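Local coordinates for protein diheme cytochrome c (Shewanella baltica, PDB 3U99) that carries two covalently bound c-type hemes in a cytochrome c fold and probably passes electrons between redox partners, at residues A28-R37 and E62-A70; Q120-A128 and E135-F143. All coordinates share one frame; numbering follows the deposited sequence.

Contact 1: residues A28-R37 and E62-A70. With HEC (heme c), chain C.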
loop_
_atom_site.group_PDB
_atom_site.type_symbol
_atom_site.label_atom_id
_atom_site.label_comp_id
_atom_site.label_asym_id
_atom_site.label_seq_id
_atom_site.Cartn_x
_atom_site.Cartn_y
_atom_site.Cartn_z
ATOM N N ALA A 28 5.386 -5.919 -0.101
ATOM C CA ALA A 28 6.423 -5.687 0.914
ATOM C C ALA A 28 7.539 -4.817 0.408
ATOM O O ALA A 28 8.201 -4.110 1.194
ATOM C CB ALA A 28 7.016 -7.003 1.366
ATOM N N ASN A 29 7.866 -4.856 -0.889
ATOM C CA ASN A 29 9.002 -4.115 -1.415
ATOM C C ASN A 29 8.746 -2.621 -1.614
ATOM O O ASN A 29 9.641 -1.918 -2.124
ATOM C CB ASN A 29 9.608 -4.764 -2.648
ATOM C CG ASN A 29 8.739 -4.695 -3.852
ATOM O OD1 ASN A 29 7.735 -4.008 -3.825
ATOM N ND2 ASN A 29 9.160 -5.470 -4.845
ATOM N N LEU A 30 7.618 -2.141 -1.127
ATOM C CA LEU A 30 7.331 -0.696 -1.171
ATOM C C LEU A 30 7.883 0.085 0.014
ATOM O O LEU A 30 7.901 1.313 -0.048
ATOM C CB LEU A 30 5.825 -0.415 -1.293
ATOM C CG LEU A 30 5.210 -0.926 -2.616
ATOM C CD1 LEU A 30 3.708 -0.751 -2.564
ATOM C CD2 LEU A 30 5.778 -0.195 -3.811
ATOM N N LEU A 31 8.333 -0.611 1.086
ATOM C CA LEU A 31 8.964 0.057 2.195
ATOM C C LEU A 31 10.177 -0.740 2.652
ATOM O O LEU A 31 10.166 -1.957 2.528
ATOM C CB LEU A 31 8.001 0.184 3.396
ATOM C CG LEU A 31 6.838 1.146 3.259
ATOM C CD1 LEU A 31 5.875 1.042 4.461
ATOM C CD2 LEU A 31 7.263 2.603 3.131
ATOM N N PRO A 32 11.159 -0.066 3.215
ATOM C CA PRO A 32 12.240 -0.802 3.864
ATOM C C PRO A 32 11.815 -1.366 5.210
ATOM O O PRO A 32 10.791 -0.963 5.788
ATOM C CB PRO A 32 13.292 0.309 4.007
ATOM C CG PRO A 32 12.538 1.580 4.155
ATOM C CD PRO A 32 11.320 1.389 3.276
ATOM N N ALA A 33 12.636 -2.273 5.734
ATOM C CA ALA A 33 12.278 -3.012 6.921
ATOM C C ALA A 33 11.976 -2.137 8.121
ATOM O O ALA A 33 11.018 -2.444 8.833
ATOM C CB ALA A 33 13.378 -4.021 7.233
ATOM N N ASP A 34 12.743 -1.087 8.371
ATOM C CA ASP A 34 12.477 -0.340 9.587
ATOM C C ASP A 34 11.138 0.368 9.516
ATOM O O ASP A 34 10.469 0.549 10.535
ATOM C CB ASP A 34 13.559 0.683 9.841
ATOM C CG ASP A 34 13.808 1.683 8.759
ATOM O OD1 ASP A 34 14.246 2.813 9.053
ATOM O OD2 ASP A 34 13.617 1.434 7.583
ATOM N N LYS A 35 10.736 0.760 8.293
ATOM C CA LYS A 35 9.444 1.387 8.169
ATOM C C LYS A 35 8.311 0.388 8.315
ATOM O O LYS A 35 7.256 0.693 8.898
ATOM C CB LYS A 35 9.420 2.170 6.849
ATOM C CG LYS A 35 10.354 3.342 6.955
ATOM C CD LYS A 35 10.392 4.331 5.823
ATOM C CE LYS A 35 11.359 5.456 6.187
ATOM N NZ LYS A 35 12.294 5.834 5.121
ATOM N N TRP A 36 8.464 -0.853 7.881
ATOM C CA TRP A 36 7.454 -1.879 8.179
ATOM C C TRP A 36 7.403 -2.155 9.699
ATOM O O TRP A 36 6.300 -2.294 10.247
ATOM C CB TRP A 36 7.755 -3.162 7.441
ATOM C CG TRP A 36 7.374 -3.146 5.982
ATOM C CD1 TRP A 36 8.216 -3.439 4.966
ATOM C CD2 TRP A 36 6.102 -2.826 5.435
ATOM N NE1 TRP A 36 7.537 -3.326 3.778
ATOM C CE2 TRP A 36 6.233 -2.961 4.056
ATOM C CE3 TRP A 36 4.868 -2.474 5.942
ATOM C CZ2 TRP A 36 5.178 -2.732 3.157
ATOM C CZ3 TRP A 36 3.829 -2.258 5.084
ATOM C CH2 TRP A 36 3.979 -2.384 3.693
ATOM N N ARG A 37 8.540 -2.234 10.367
ATOM C CA ARG A 37 8.505 -2.500 11.797
ATOM C C ARG A 37 7.807 -1.386 12.560
ATOM O O ARG A 37 7.144 -1.636 13.558
ATOM C CB ARG A 37 9.941 -2.668 12.297
ATOM C CG ARG A 37 10.599 -3.983 11.915
ATOM C CD ARG A 37 11.850 -4.250 12.747
ATOM N NE ARG A 37 12.930 -3.333 12.384
ATOM C CZ ARG A 37 13.895 -3.530 11.504
ATOM N NH1 ARG A 37 14.001 -4.671 10.810
ATOM N NH2 ARG A 37 14.816 -2.601 11.269
ATOM N N GLU A 62 5.180 -9.439 10.493
ATOM C CA GLU A 62 6.368 -8.621 10.605
ATOM C C GLU A 62 7.548 -9.322 9.963
ATOM O O GLU A 62 8.333 -8.728 9.228
ATOM C CB GLU A 62 6.651 -8.304 12.065
ATOM C CG GLU A 62 7.865 -7.388 12.214
ATOM C CD GLU A 62 8.005 -6.836 13.616
ATOM O OE1 GLU A 62 7.087 -6.168 14.164
ATOM O OE2 GLU A 62 9.152 -7.068 14.144
ATOM N N GLU A 63 7.690 -10.621 10.262
ATOM C CA GLU A 63 8.814 -11.351 9.724
ATOM C C GLU A 63 8.742 -11.431 8.183
ATOM O O GLU A 63 9.772 -11.270 7.508
ATOM C CB GLU A 63 8.830 -12.740 10.355
ATOM C CG GLU A 63 9.265 -12.774 11.809
ATOM C CD GLU A 63 10.785 -12.703 11.868
ATOM O OE1 GLU A 63 11.410 -12.166 10.931
ATOM O OE2 GLU A 63 11.364 -13.240 12.846
ATOM N N TYR A 64 7.581 -11.604 7.630
ATOM C CA TYR A 64 7.367 -11.629 6.186
ATOM C C TYR A 64 7.796 -10.269 5.616
ATOM O O TYR A 64 8.520 -10.184 4.630
ATOM C CB TYR A 64 5.869 -11.970 5.881
ATOM C CG TYR A 64 5.698 -11.763 4.384
ATOM C CD1 TYR A 64 6.167 -12.658 3.440
ATOM C CD2 TYR A 64 5.065 -10.619 3.896
ATOM C CE1 TYR A 64 5.995 -12.423 2.056
ATOM C CE2 TYR A 64 4.937 -10.344 2.546
ATOM C CZ TYR A 64 5.403 -11.260 1.621
ATOM O OH TYR A 64 5.278 -10.985 0.310
ATOM N N LEU A 65 7.289 -9.170 6.183
ATOM C CA LEU A 65 7.536 -7.850 5.634
ATOM C C LEU A 65 8.992 -7.499 5.730
ATOM O O LEU A 65 9.529 -6.925 4.793
ATOM C CB LEU A 65 6.649 -6.841 6.381
ATOM C CG LEU A 65 5.158 -6.879 6.039
ATOM C CD1 LEU A 65 4.340 -6.025 7.015
ATOM C CD2 LEU A 65 4.907 -6.380 4.637
ATOM N N VAL A 66 9.626 -7.786 6.866
ATOM C CA VAL A 66 11.034 -7.463 7.014
ATOM C C VAL A 66 11.867 -8.220 6.011
ATOM O O VAL A 66 12.759 -7.663 5.365
ATOM C CB VAL A 66 11.446 -7.729 8.462
ATOM C CG1 VAL A 66 12.977 -7.741 8.530
ATOM C CG2 VAL A 66 10.852 -6.685 9.405
ATOM N N GLN A 67 11.615 -9.514 5.865
ATOM C CA GLN A 67 12.419 -10.327 4.946
ATOM C C GLN A 67 12.316 -9.885 3.507
ATOM O O GLN A 67 13.284 -9.933 2.768
ATOM C CB GLN A 67 11.971 -11.783 5.124
ATOM C CG GLN A 67 12.692 -12.719 4.211
ATOM C CD GLN A 67 14.176 -12.853 4.591
ATOM O OE1 GLN A 67 14.538 -12.805 5.763
ATOM N NE2 GLN A 67 15.056 -13.009 3.587
ATOM N N HIS A 68 11.131 -9.442 3.089
ATOM C CA HIS A 68 10.832 -9.129 1.694
ATOM C C HIS A 68 10.742 -7.642 1.432
ATOM O O HIS A 68 10.330 -7.211 0.355
ATOM C CB HIS A 68 9.514 -9.805 1.285
ATOM C CG HIS A 68 9.624 -11.276 1.426
ATOM N ND1 HIS A 68 9.306 -11.977 2.539
ATOM C CD2 HIS A 68 10.064 -12.177 0.531
ATOM C CE1 HIS A 68 9.532 -13.309 2.370
ATOM N NE2 HIS A 68 9.989 -13.411 1.147
ATOM N N ALA A 69 11.219 -6.831 2.365
ATOM C CA ALA A 69 11.203 -5.382 2.277
ATOM C C ALA A 69 12.073 -4.878 1.153
ATOM O O ALA A 69 12.948 -5.544 0.650
ATOM C CB ALA A 69 11.713 -4.790 3.573
ATOM N N ALA A 70 11.829 -3.602 0.829
ATOM C CA ALA A 70 12.748 -2.891 -0.020
ATOM C C ALA A 70 14.142 -2.963 0.570
ATOM O O ALA A 70 14.324 -2.736 1.755
ATOM C CB ALA A 70 12.277 -1.432 -0.159
HETATM FE FE HEC C . -3.409 -0.541 6.881
HETATM C CHA HEC C . -2.978 2.576 5.729
HETATM C CHB HEC C . -0.211 -1.331 6.041
HETATM C CHC HEC C . -3.937 -3.706 7.910
HETATM C CHD HEC C . -6.543 0.309 7.889
HETATM N NA HEC C . -1.866 0.438 6.038
HETATM C C1A HEC C . -1.892 1.749 5.587
HETATM C C2A HEC C . -0.626 2.069 4.951
HETATM C C3A HEC C . 0.133 0.951 5.030
HETATM C C4A HEC C . -0.649 -0.044 5.751
HETATM C CMA HEC C . 1.543 0.775 4.538
HETATM C CAA HEC C . -0.316 3.391 4.370
HETATM C CBA HEC C . -0.893 3.557 2.979
HETATM C CGA HEC C . -0.388 4.860 2.355
HETATM O O1A HEC C . 0.829 4.913 2.035
HETATM O O2A HEC C . -1.146 5.836 2.200
HETATM N NB HEC C . -2.267 -2.206 6.981
HETATM C C1B HEC C . -0.946 -2.328 6.618
HETATM C C2B HEC C . -0.485 -3.639 7.018
HETATM C C3B HEC C . -1.523 -4.307 7.552
HETATM C C4B HEC C . -2.640 -3.433 7.508
HETATM C CMB HEC C . 0.952 -4.097 6.800
HETATM C CAB HEC C . -1.597 -5.699 8.174
HETATM C CBB HEC C . -0.684 -5.768 9.415
HETATM N NC HEC C . -4.946 -1.529 7.707
HETATM C C1C HEC C . -5.004 -2.844 8.005
HETATM C C2C HEC C . -6.273 -3.245 8.506
HETATM C C3C HEC C . -7.004 -2.110 8.494
HETATM C C4C HEC C . -6.190 -1.042 8.054
HETATM C CMC HEC C . -6.680 -4.691 8.830
HETATM C CAC HEC C . -8.463 -1.981 8.867
HETATM C CBC HEC C . -8.855 -2.426 10.265
HETATM N ND HEC C . -4.499 1.131 6.867
HETATM C C1D HEC C . -5.757 1.272 7.371
HETATM C C2D HEC C . -6.204 2.664 7.177
HETATM C C3D HEC C . -5.204 3.313 6.559
HETATM C C4D HEC C . -4.172 2.322 6.338
HETATM C CMD HEC C . -7.465 3.294 7.722
HETATM C CAD HEC C . -5.205 4.755 6.175
HETATM C CBD HEC C . -5.717 4.990 4.714
HETATM C CGD HEC C . -5.834 6.490 4.461
HETATM O O1D HEC C . -6.499 6.613 3.288
HETATM O O2D HEC C . -4.802 7.191 4.892
HETATM O O HOH W 1 4.830 -8.624 -1.004
HETATM O O HOH W 2 14.969 -3.068 4.304
HETATM O O HOH W 3 7.809 -3.793 14.955
#

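Contact 2: residues Q120-A128 and E135-F143. With HEC (heme c), chain B.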
loop_
_atom_site.group_PDB
_atom_site.type_symbol
_atom_site.label_atom_id
_atom_site.label_comp_id
_atom_site.label_asym_id
_atom_site.label_seq_id
_atom_site.Cartn_x
_atom_site.Cartn_y
_atom_site.Cartn_z
ATOM N N GLN A 120 -5.267 4.010 -1.834
ATOM C CA GLN A 120 -5.715 2.717 -2.397
ATOM C C GLN A 120 -5.194 2.648 -3.818
ATOM O O GLN A 120 -5.828 3.045 -4.801
ATOM C CB GLN A 120 -7.227 2.504 -2.313
ATOM C CG GLN A 120 -7.721 1.173 -2.924
ATOM C CD GLN A 120 -7.684 0.026 -1.930
ATOM O OE1 GLN A 120 -6.775 -0.113 -1.156
ATOM N NE2 GLN A 120 -8.668 -0.857 -1.951
ATOM N N CYS A 121 -3.979 2.129 -3.967
ATOM C CA CYS A 121 -3.348 2.151 -5.270
ATOM C C CYS A 121 -4.158 1.430 -6.339
ATOM O O CYS A 121 -4.023 1.807 -7.503
ATOM C CB CYS A 121 -1.999 1.420 -5.202
ATOM S SG CYS A 121 -1.009 1.624 -3.675
ATOM N N SER A 122 -4.864 0.379 -5.986
ATOM C CA SER A 122 -5.558 -0.467 -6.925
ATOM C C SER A 122 -6.708 0.261 -7.594
ATOM O O SER A 122 -7.249 -0.250 -8.585
ATOM C CB SER A 122 -6.082 -1.697 -6.206
ATOM O OG SER A 122 -6.849 -1.346 -5.091
ATOM N N ASN A 123 -7.079 1.459 -7.119
ATOM C CA ASN A 123 -8.116 2.197 -7.858
ATOM C C ASN A 123 -7.568 2.623 -9.199
ATOM O O ASN A 123 -8.364 2.737 -10.124
ATOM C CB ASN A 123 -8.530 3.418 -7.043
ATOM C CG ASN A 123 -9.434 3.104 -5.888
ATOM O OD1 ASN A 123 -10.064 2.057 -5.790
ATOM N ND2 ASN A 123 -9.460 4.054 -4.939
ATOM N N CYS A 124 -6.298 2.843 -9.356
ATOM C CA CYS A 124 -5.666 3.332 -10.567
ATOM C C CYS A 124 -4.771 2.272 -11.220
ATOM O O CYS A 124 -4.657 2.196 -12.438
ATOM C CB CYS A 124 -4.830 4.575 -10.282
ATOM S SG CYS A 124 -5.770 5.945 -9.585
ATOM N N HIS A 125 -4.081 1.511 -10.395
ATOM C CA HIS A 125 -3.178 0.447 -10.795
ATOM C C HIS A 125 -3.903 -0.832 -10.492
ATOM O O HIS A 125 -3.837 -1.368 -9.371
ATOM C CB HIS A 125 -1.876 0.530 -10.031
ATOM C CG HIS A 125 -1.066 1.770 -10.110
ATOM N ND1 HIS A 125 -0.202 2.003 -11.161
ATOM C CD2 HIS A 125 -0.901 2.800 -9.260
ATOM C CE1 HIS A 125 0.425 3.139 -10.919
ATOM N NE2 HIS A 125 0.043 3.668 -9.770
ATOM N N ASN A 126 -4.681 -1.310 -11.463
ATOM C CA ASN A 126 -5.607 -2.417 -11.144
ATOM C C ASN A 126 -4.903 -3.666 -10.541
ATOM O O ASN A 126 -5.499 -4.347 -9.749
ATOM C CB ASN A 126 -6.617 -2.568 -12.266
ATOM C CG ASN A 126 -7.501 -1.438 -12.421
ATOM O OD1 ASN A 126 -7.749 -1.064 -13.566
ATOM N ND2 ASN A 126 -8.120 -0.853 -11.320
ATOM N N LEU A 127 -3.662 -3.906 -10.943
ATOM C CA LEU A 127 -2.889 -5.060 -10.495
ATOM C C LEU A 127 -1.809 -4.724 -9.511
ATOM O O LEU A 127 -0.787 -5.421 -9.371
ATOM C CB LEU A 127 -2.366 -5.783 -11.738
ATOM C CG LEU A 127 -3.465 -6.401 -12.649
ATOM C CD1 LEU A 127 -2.808 -7.179 -13.778
ATOM C CD2 LEU A 127 -4.477 -7.214 -11.884
ATOM N N ALA A 128 -2.039 -3.657 -8.745
ATOM C CA ALA A 128 -1.117 -3.232 -7.691
ATOM C C ALA A 128 -0.785 -4.372 -6.718
ATOM O O ALA A 128 0.342 -4.437 -6.239
ATOM C CB ALA A 128 -1.645 -2.024 -6.933
ATOM N N GLU A 135 3.097 2.633 -15.664
ATOM C CA GLU A 135 2.374 3.796 -16.158
ATOM C C GLU A 135 1.511 3.460 -17.346
ATOM O O GLU A 135 0.423 4.044 -17.502
ATOM C CB GLU A 135 3.297 4.973 -16.512
ATOM C CG GLU A 135 4.439 4.491 -17.379
ATOM C CD GLU A 135 4.563 5.262 -18.664
ATOM O OE1 GLU A 135 5.032 6.412 -18.395
ATOM O OE2 GLU A 135 4.252 4.749 -19.762
ATOM N N ASP A 136 1.930 2.521 -18.201
ATOM C CA ASP A 136 1.200 2.269 -19.433
ATOM C C ASP A 136 -0.068 1.486 -19.161
ATOM O O ASP A 136 -0.841 1.318 -20.111
ATOM C CB ASP A 136 2.110 1.560 -20.444
ATOM C CG ASP A 136 2.783 0.296 -19.964
ATOM O OD1 ASP A 136 3.766 0.413 -19.188
ATOM O OD2 ASP A 136 2.358 -0.808 -20.370
ATOM N N THR A 137 -0.320 0.982 -17.958
ATOM C CA THR A 137 -1.586 0.346 -17.685
ATOM C C THR A 137 -2.434 1.055 -16.643
ATOM O O THR A 137 -3.541 0.623 -16.326
ATOM C CB THR A 137 -1.450 -1.118 -17.245
ATOM O OG1 THR A 137 -0.669 -1.167 -16.047
ATOM C CG2 THR A 137 -0.757 -1.975 -18.316
ATOM N N VAL A 138 -1.966 2.196 -16.133
ATOM C CA VAL A 138 -2.742 2.989 -15.194
ATOM C C VAL A 138 -4.030 3.493 -15.842
ATOM O O VAL A 138 -4.003 3.924 -16.981
ATOM C CB VAL A 138 -1.990 4.299 -14.774
ATOM C CG1 VAL A 138 -2.869 5.321 -14.053
ATOM C CG2 VAL A 138 -0.880 3.848 -13.898
ATOM N N ASN A 139 -5.121 3.407 -15.125
ATOM C CA ASN A 139 -6.439 3.912 -15.556
ATOM C C ASN A 139 -7.076 4.525 -14.331
ATOM O O ASN A 139 -7.443 3.768 -13.413
ATOM C CB ASN A 139 -7.276 2.747 -16.171
ATOM C CG ASN A 139 -8.560 3.190 -16.829
ATOM O OD1 ASN A 139 -9.108 2.580 -17.809
ATOM N ND2 ASN A 139 -9.171 4.189 -16.313
ATOM N N ILE A 140 -7.256 5.844 -14.384
ATOM C CA ILE A 140 -7.787 6.627 -13.274
ATOM C C ILE A 140 -9.303 6.689 -13.362
ATOM O O ILE A 140 -9.834 7.161 -14.357
ATOM C CB ILE A 140 -7.196 8.035 -13.268
ATOM C CG1 ILE A 140 -5.684 7.952 -13.151
ATOM C CG2 ILE A 140 -7.864 8.838 -12.173
ATOM C CD1 ILE A 140 -5.056 9.301 -12.900
ATOM N N PRO A 141 -10.020 6.165 -12.381
ATOM C CA PRO A 141 -11.482 6.134 -12.465
ATOM C C PRO A 141 -12.006 7.549 -12.649
ATOM O O PRO A 141 -11.641 8.466 -11.979
ATOM C CB PRO A 141 -11.928 5.592 -11.112
ATOM C CG PRO A 141 -10.750 4.879 -10.557
ATOM C CD PRO A 141 -9.519 5.492 -11.180
ATOM N N GLY A 142 -12.903 7.636 -13.638
ATOM C CA GLY A 142 -13.500 8.841 -14.064
ATOM C C GLY A 142 -12.731 9.616 -15.092
ATOM O O GLY A 142 -13.313 10.560 -15.630
ATOM N N PHE A 143 -11.490 9.267 -15.394
ATOM C CA PHE A 143 -10.614 9.945 -16.310
ATOM C C PHE A 143 -10.054 9.071 -17.409
ATOM O O PHE A 143 -9.717 9.594 -18.487
ATOM C CB PHE A 143 -9.458 10.592 -15.559
ATOM C CG PHE A 143 -9.934 11.804 -14.723
ATOM C CD1 PHE A 143 -9.850 13.095 -15.212
ATOM C CD2 PHE A 143 -10.478 11.629 -13.474
ATOM C CE1 PHE A 143 -10.307 14.153 -14.452
ATOM C CE2 PHE A 143 -10.948 12.682 -12.711
ATOM C CZ PHE A 143 -10.888 13.971 -13.204
HETATM FE FE HEC B . 0.808 5.347 -8.946
HETATM C CHA HEC B . 2.929 5.873 -11.541
HETATM C CHB HEC B . 3.095 3.362 -7.454
HETATM C CHC HEC B . -1.270 5.090 -6.206
HETATM C CHD HEC B . -1.584 7.068 -10.606
HETATM N NA HEC B . 2.628 4.680 -9.427
HETATM C C1A HEC B . 3.371 4.996 -10.523
HETATM C C2A HEC B . 4.627 4.301 -10.538
HETATM C C3A HEC B . 4.671 3.596 -9.393
HETATM C C4A HEC B . 3.423 3.842 -8.678
HETATM C CMA HEC B . 5.768 2.658 -8.892
HETATM C CAA HEC B . 5.645 4.327 -11.644
HETATM C CBA HEC B . 5.118 3.485 -12.795
HETATM C CGA HEC B . 5.980 3.429 -14.042
HETATM O O1A HEC B . 7.200 3.759 -13.887
HETATM O O2A HEC B . 5.638 2.925 -15.114
HETATM N NB HEC B . 0.930 4.393 -7.167
HETATM C C1B HEC B . 1.993 3.618 -6.707
HETATM C C2B HEC B . 1.654 3.141 -5.424
HETATM C C3B HEC B . 0.472 3.660 -5.084
HETATM C C4B HEC B . -0.019 4.421 -6.180
HETATM C CMB HEC B . 2.598 2.192 -4.655
HETATM C CAB HEC B . -0.401 3.420 -3.835
HETATM C CBB HEC B . 0.409 3.650 -2.483
HETATM N NC HEC B . -1.052 5.980 -8.479
HETATM C C1C HEC B . -1.714 5.761 -7.342
HETATM C C2C HEC B . -3.050 6.229 -7.388
HETATM C C3C HEC B . -3.144 6.763 -8.668
HETATM C C4C HEC B . -1.922 6.589 -9.334
HETATM C CMC HEC B . -4.118 6.061 -6.346
HETATM C CAC HEC B . -4.386 7.326 -9.325
HETATM C CBC HEC B . -4.948 8.597 -8.686
HETATM N ND HEC B . 0.703 6.316 -10.707
HETATM C C1D HEC B . -0.395 6.955 -11.187
HETATM C C2D HEC B . -0.074 7.573 -12.445
HETATM C C3D HEC B . 1.236 7.335 -12.703
HETATM C C4D HEC B . 1.692 6.480 -11.584
HETATM C CMD HEC B . -1.038 8.388 -13.272
HETATM C CAD HEC B . 2.009 7.801 -13.919
HETATM C CBD HEC B . 2.439 9.280 -13.638
HETATM C CGD HEC B . 2.922 10.033 -14.872
HETATM O O1D HEC B . 3.774 9.127 -15.460
HETATM O O2D HEC B . 3.193 11.308 -14.632
HETATM O O HOH W 4 -4.890 -0.512 -14.138
HETATM O O HOH W 5 -0.507 0.267 -13.369
#

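Contact 1: residues A28-R37 and E62-A70
Leu65 lays its CD2 methyl over the centre of one face of the Trp36 indole, a CH-pi contact 3.8 Å from CD2 to the centroid of the six-membered ring and only 13° off the ring normal. The two side chains cross at about a right angle, and Leu31 CB covers the opposite face, so the ring is held as a slab between two leucines. Its orientation is fixed in plane as well: with CG beside the backbone N (chi1 -78°), NE1 donates a hydrogen bond of 2.8 Å to Ala28 O, in the carbonyl plane on a lone pair, while Ala69 CB sits at the edge, 4.0 Å from CD1. The far end of the indole reaches heme c, Trp36 CZ3 lying 3.8 Å from the heme methyl CMB, which Leu65 CD1 also touches.

Around this core the antiparallel helices 33-37 and 62-67, whose axes approach to 8.7 Å, pack through aliphatic groups, Ala33 CB meeting Val66 CG1. Past the end of helix 62-67, Ala70 N gives a hydrogen bond of 2.9 Å to Leu31 O, from above the carbonyl plane. Glu62 OE1 is hydrogen-bonded to Thr40, and in the conformer given the charged atoms of Arg37 do not touch it. The chemistry is therefore mostly apolar, with the buried indole N-H satisfied by a backbone carbonyl, consistent with an apolar wall at the heme's edge.

Contact 2: residues Q120-A128 and E135-F143
Val138 CG2 presses on the imidazole of His125 obliquely, 3.3 Å from CE1, while its other methyl, CG1, reaches the heme methyl CMD at 3.7 Å. That division follows from the valine torsion, which sets CG1 anti to the backbone N (chi1 167°) and CG2 beside it. With an alanine here both methyls are gone, and His125 CE1 and the heme methyl CMD would probably lose their shared apolar neighbour, the imidazole less firmly kept from turning. Further apolar contacts gather at Cys124, whose SG has Ile140 CG1 and Pro141 CD each at 4.1 Å.

Covalent and metal bonds tie residues 120-128 to the heme. Cys121 SG is joined to CAB and Cys124 SG to CAC, and His125 NE2 binds the iron at 2.0 Å; His101 supplies the other axial ligand. This is the CXXCH heme-attachment motif of c-type cytochromes, here in a bis-histidine site, with Val138 and Ile140 on the His125 side of the porphyrin.

Hydrogen bonds hold the backbones and the heme's propionate. Asn139 N reaches Cys124 O at 3.0 Å in a nearly straight bond (172°) lying in the carbonyl plane, and Cys124 CA returns a CA-H...O contact to Asn139 O. Glu135 N donates to propionate oxygen O2A of the heme over 2.6 Å. A water in the plane of the imidazole accepts from His125 ND1 at 2.8 Å and also bonds Thr137 OG1, which probably helps to set the rotation of the axial ring about its bond to iron.

How the contacts relate
The two contacts follow one another in sequence and flank the middle of the molecule, with 24 Å between their centres. Each serves a different heme: contact 1 packs against the periphery of the heme whose axial ligands are His23 and His46, whereas contact 2 supplies the covalent links and one axial ligand of the other. The division is not complete, since Leu30 of 28-37 belongs to the pocket of the second heme. The nearest atoms of the contacts are about 5 Å apart without touching, while the iron atoms, FE of the heme of chain C and FE of the heme of chain B, are 17.4 Å apart.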